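PDB 1WYD: aspartate--tRNA(Asp/Asn) ligase from Sulfolobus tokodaii, which attaches L-aspartate to both tRNA(Asp) and tRNA(Asn), first activating it with ATP to aspartyl-adenylate and then transferring it to the tRNA. Local coordinates for the interface of chains A and B. Numbering follows the deposited sequence. Chains: chain A/B, hypothetical aspartyl-tRNA synthetase.

Contact 1: the interface of chains A and B. Residues chain A 99, 101-103, 120, 123; chain B 389.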
loop_
_atom_site.group_PDB
_atom_site.type_symbol
_atom_site.label_atom_id
_atom_site.label_comp_id
_atom_site.label_asym_id
_atom_site.label_seq_id
_atom_site.Cartn_x
_atom_site.Cartn_y
_atom_site.Cartn_z
ATOM N N LYS A 99 0.805 26.914 -21.486
ATOM C CA LYS A 99 1.760 27.724 -22.243
ATOM C C LYS A 99 2.150 27.047 -23.573
ATOM O O LYS A 99 2.105 25.804 -23.686
ATOM C CB LYS A 99 2.991 28.063 -21.392
ATOM C CG LYS A 99 2.663 28.887 -20.125
ATOM C CD LYS A 99 3.640 30.051 -19.857
ATOM C CE LYS A 99 3.012 31.417 -20.247
ATOM N NZ LYS A 99 3.977 32.319 -20.947
ATOM N N PRO A 101 5.185 27.134 -26.919
ATOM C CA PRO A 101 4.845 25.767 -27.320
ATOM C C PRO A 101 5.104 24.820 -26.145
ATOM O O PRO A 101 5.657 25.234 -25.124
ATOM C CB PRO A 101 5.865 25.485 -28.434
ATOM C CG PRO A 101 7.159 26.223 -27.909
ATOM C CD PRO A 101 6.557 27.515 -27.346
ATOM N N LEU A 102 4.715 23.560 -26.315
ATOM C CA LEU A 102 5.024 22.495 -25.367
ATOM C C LEU A 102 6.513 22.124 -25.452
ATOM O O LEU A 102 7.075 22.092 -26.548
ATOM C CB LEU A 102 4.169 21.275 -25.700
ATOM C CG LEU A 102 2.655 21.259 -25.457
ATOM C CD1 LEU A 102 2.223 19.824 -25.676
ATOM C CD2 LEU A 102 2.266 21.742 -24.056
ATOM N N PRO A 103 7.157 21.882 -24.309
ATOM C CA PRO A 103 8.553 21.412 -24.285
ATOM C C PRO A 103 8.703 19.892 -24.563
ATOM O O PRO A 103 9.815 19.375 -24.705
ATOM C CB PRO A 103 8.997 21.748 -22.861
ATOM C CG PRO A 103 7.739 21.642 -22.052
ATOM C CD PRO A 103 6.626 22.114 -22.950
ATOM N N GLU A 120 10.162 17.086 -17.687
ATOM C CA GLU A 120 8.745 17.347 -18.003
ATOM C C GLU A 120 7.871 16.106 -17.844
ATOM O O GLU A 120 7.064 15.772 -18.717
ATOM C CB GLU A 120 8.556 17.974 -19.393
ATOM C CG GLU A 120 9.234 19.324 -19.578
ATOM C CD GLU A 120 8.663 20.425 -18.697
ATOM O OE1 GLU A 120 8.107 20.134 -17.633
ATOM O OE2 GLU A 120 8.792 21.604 -19.043
ATOM N N LEU A 123 3.914 15.793 -18.704
ATOM C CA LEU A 123 3.573 15.629 -20.114
ATOM C C LEU A 123 3.936 14.230 -20.615
ATOM O O LEU A 123 3.174 13.588 -21.358
ATOM C CB LEU A 123 4.201 16.726 -20.982
ATOM C CG LEU A 123 3.687 18.138 -20.699
ATOM C CD1 LEU A 123 4.582 19.195 -21.342
ATOM C CD2 LEU A 123 2.209 18.296 -21.136
ATOM N N TYR B 389 1.392 23.776 -17.736
ATOM C CA TYR B 389 1.003 22.908 -18.838
ATOM C C TYR B 389 -0.299 22.138 -18.615
ATOM O O TYR B 389 -0.343 20.909 -18.748
ATOM C CB TYR B 389 2.163 22.005 -19.233
ATOM C CG TYR B 389 3.403 22.789 -19.618
ATOM C CD1 TYR B 389 4.583 22.659 -18.887
ATOM C CD2 TYR B 389 3.386 23.670 -20.710
ATOM C CE1 TYR B 389 5.721 23.367 -19.240
ATOM C CE2 TYR B 389 4.501 24.403 -21.059
ATOM C CZ TYR B 389 5.678 24.248 -20.327
ATOM O OH TYR B 389 6.823 24.970 -20.670
#
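The phenol ring of B:Tyr389 is received by a pocket of chain A. Over one face lies A:Pro103, whose CD sits 3.9 Å from the ring centroid in a CH-pi contact. It is displaced toward the phenol end, where CD comes within 3.5 Å of CZ of B:Tyr389, and the neighbouring CG leans over the hydroxyl. Two leucines extend this same side toward the root of the ring. CD1 of A:Leu123 stands over CG of B:Tyr389 at 4.2 Å, its side chain crossing the tyrosine at about a right angle, while CD2 of A:Leu102 lies outside the rim at CD2 of B:Tyr389, on the proline side, the two side chains running antiparallel past one another.

At the edge, in the ring plane, the backbone carbonyl O of A:Lys99 faces CE2 of B:Tyr389 at 3.8 Å, an arrangement that may suit the slightly positive rim of an aromatic group. CB of the same lysine rests 4.0 Å from CE2 of B:Tyr389, toward the face turned away from A:Pro103. Across the ring the carboxylate of A:Glu120 brings OE2 to 3.5 Å from CE1 of B:Tyr389, approaching obliquely from the proline side, with its plane turned 85° from the ring.

In B:Tyr389, CG stands beside the backbone N and opposite the carbonyl carbon (chi1 -57°), which turns the ring toward A:Pro103 and A:Leu102. The result is an aromatic plug: the ring is packed on one face and met at the side by A:Lys99 O, which may limit its tilting. In this homodimer the plug ties the loop after 3-10 helix 385-388 of one subunit to residues 99-103 and the start of helix 121-125 of the other, and so may steady how the anticodon-binding OB-fold and catalytic domains are set.

Contact 2: the interface of chains A and B. Residues chain A 162-163, 182, 191; chain B 422, 427-428.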
loop_
_atom_site.group_PDB
_atom_site.type_symbol
_atom_site.label_atom_id
_atom_site.label_comp_id
_atom_site.label_asym_id
_atom_site.label_seq_id
_atom_site.Cartn_x
_atom_site.Cartn_y
_atom_site.Cartn_z
ATOM N N ILE A 162 14.431 2.165 10.929
ATOM C CA ILE A 162 14.947 1.103 11.774
ATOM C C ILE A 162 16.297 1.480 12.382
ATOM O O ILE A 162 17.031 2.318 11.827
ATOM C CB ILE A 162 15.064 -0.231 10.967
ATOM C CG1 ILE A 162 15.848 -0.038 9.673
ATOM C CG2 ILE A 162 13.632 -0.778 10.628
ATOM C CD1 ILE A 162 16.600 -1.273 9.204
ATOM N N ALA A 163 16.586 0.883 13.535
ATOM C CA ALA A 163 17.799 1.155 14.289
ATOM C C ALA A 163 19.020 0.608 13.614
ATOM O O ALA A 163 20.064 1.258 13.614
ATOM C CB ALA A 163 17.711 0.563 15.717
ATOM N N ALA A 182 19.536 6.649 12.314
ATOM C CA ALA A 182 18.811 5.438 12.024
ATOM C C ALA A 182 18.849 5.229 10.513
ATOM O O ALA A 182 19.515 5.967 9.797
ATOM C CB ALA A 182 17.357 5.561 12.542
ATOM N N TYR A 191 10.178 -8.068 10.217
ATOM C CA TYR A 191 8.865 -7.645 10.699
ATOM C C TYR A 191 7.726 -8.480 10.167
ATOM O O TYR A 191 6.803 -8.748 10.922
ATOM C CB TYR A 191 8.622 -6.136 10.455
ATOM C CG TYR A 191 9.473 -5.307 11.383
ATOM C CD1 TYR A 191 10.710 -4.819 10.950
ATOM C CD2 TYR A 191 9.096 -5.106 12.722
ATOM C CE1 TYR A 191 11.517 -4.122 11.783
ATOM C CE2 TYR A 191 9.897 -4.403 13.572
ATOM C CZ TYR A 191 11.121 -3.916 13.090
ATOM O OH TYR A 191 11.955 -3.202 13.891
ATOM N N ARG B 422 6.575 4.381 15.949
ATOM C CA ARG B 422 7.739 5.223 15.904
ATOM C C ARG B 422 7.357 6.573 16.462
ATOM O O ARG B 422 6.315 7.138 16.060
ATOM C CB ARG B 422 8.219 5.389 14.462
ATOM C CG ARG B 422 8.905 4.156 13.840
ATOM C CD ARG B 422 10.294 3.870 14.383
ATOM N NE ARG B 422 10.809 2.579 13.899
ATOM C CZ ARG B 422 10.635 1.423 14.524
ATOM N NH1 ARG B 422 9.918 1.375 15.637
ATOM N NH2 ARG B 422 11.160 0.302 14.049
ATOM N N LEU B 427 11.917 3.706 18.779
ATOM C CA LEU B 427 12.571 3.401 17.545
ATOM C C LEU B 427 12.695 1.906 17.481
ATOM O O LEU B 427 12.867 1.364 16.413
ATOM C CB LEU B 427 13.964 4.041 17.501
ATOM C CG LEU B 427 14.929 3.588 16.396
ATOM C CD1 LEU B 427 14.288 3.884 15.018
ATOM C CD2 LEU B 427 16.334 4.241 16.544
ATOM N N THR B 428 12.661 1.224 18.617
ATOM C CA THR B 428 12.732 -0.243 18.576
ATOM C C THR B 428 11.799 -0.902 19.607
ATOM O O THR B 428 11.695 -0.402 20.714
ATOM C CB THR B 428 14.192 -0.772 18.710
ATOM O OG1 THR B 428 14.559 -0.801 20.081
ATOM C CG2 THR B 428 15.168 0.200 18.148
HETATM O O HOH W 1 14.000 -0.552 14.769
#
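A:Ala163 presses its methyl group against the C-terminal tail of chain B, meeting two side chains from neighbouring positions. Its CB touches the methyl CG2 of B:Thr428 at 3.5 Å and CD2 of B:Leu427 at 4.0 Å, and rests against both, the threonine methyl and the leucine branch lying side by side. With CG anti to the backbone N (chi1 167°), the leucine sends CD2 to the methyl and CD1 to the main chain, 4.1 Å from N of A:Ala163, with the methyl of A:Ala182 flanking CD1 a little farther off. In B:Thr428 it is the methyl that faces chain A, and the hydroxyl OG1 points away from A:Ala163.

A polar bridge runs beside this carbon contact. Water 1 lies 3.2 Å from the backbone N of A:Ala163, bonded at 157° at the hydrogen, and 2.8 Å from the carbonyl O of B:Leu427, joining the two main chains. Its approach to the phenol OH of A:Tyr191 is weak.

Next to the water, A:Tyr191 and B:Arg422 face each other, one from each subunit. The phenol oxygen lies in the guanidinium plane at its edge, 3.6 Å from NH2 of B:Arg422, a distance suggesting loose polar proximity; ring and guanidinium are inclined by 68°, so they do not stack. One face of the guanidinium is covered near its rim by the carbonyl carbon of B:Leu427, which folds arginine and tail together.

Within the class II synthetase fold, the chain A surface centres on A:Ala163, in the loop just after strand 161-162, with strand 180-184 and helix 189-199 alongside; the first turn of that helix belongs to the predicted aspartate-binding region. The tail of one subunit thus packs close to the active-site framework of the other.

Contact 1 and contact 2 lie about 43 Å apart, measured between the centres of their C-alpha atoms, and share no residue or secondary-structure element. In both, however, a loop from the later part of chain B engages chain A. Contact 1 engages residues 99-103 together with helix 121-125, contact 2 the surface at 162-163. Two-fold symmetry repeats each with the chains exchanged, so every subunit both gives and receives these loops. Such widely spaced anchoring points may limit rocking of the subunits, together with the rest of the interface, and could fix anticodon-binding and catalytic parts relative to one another across the homodimer.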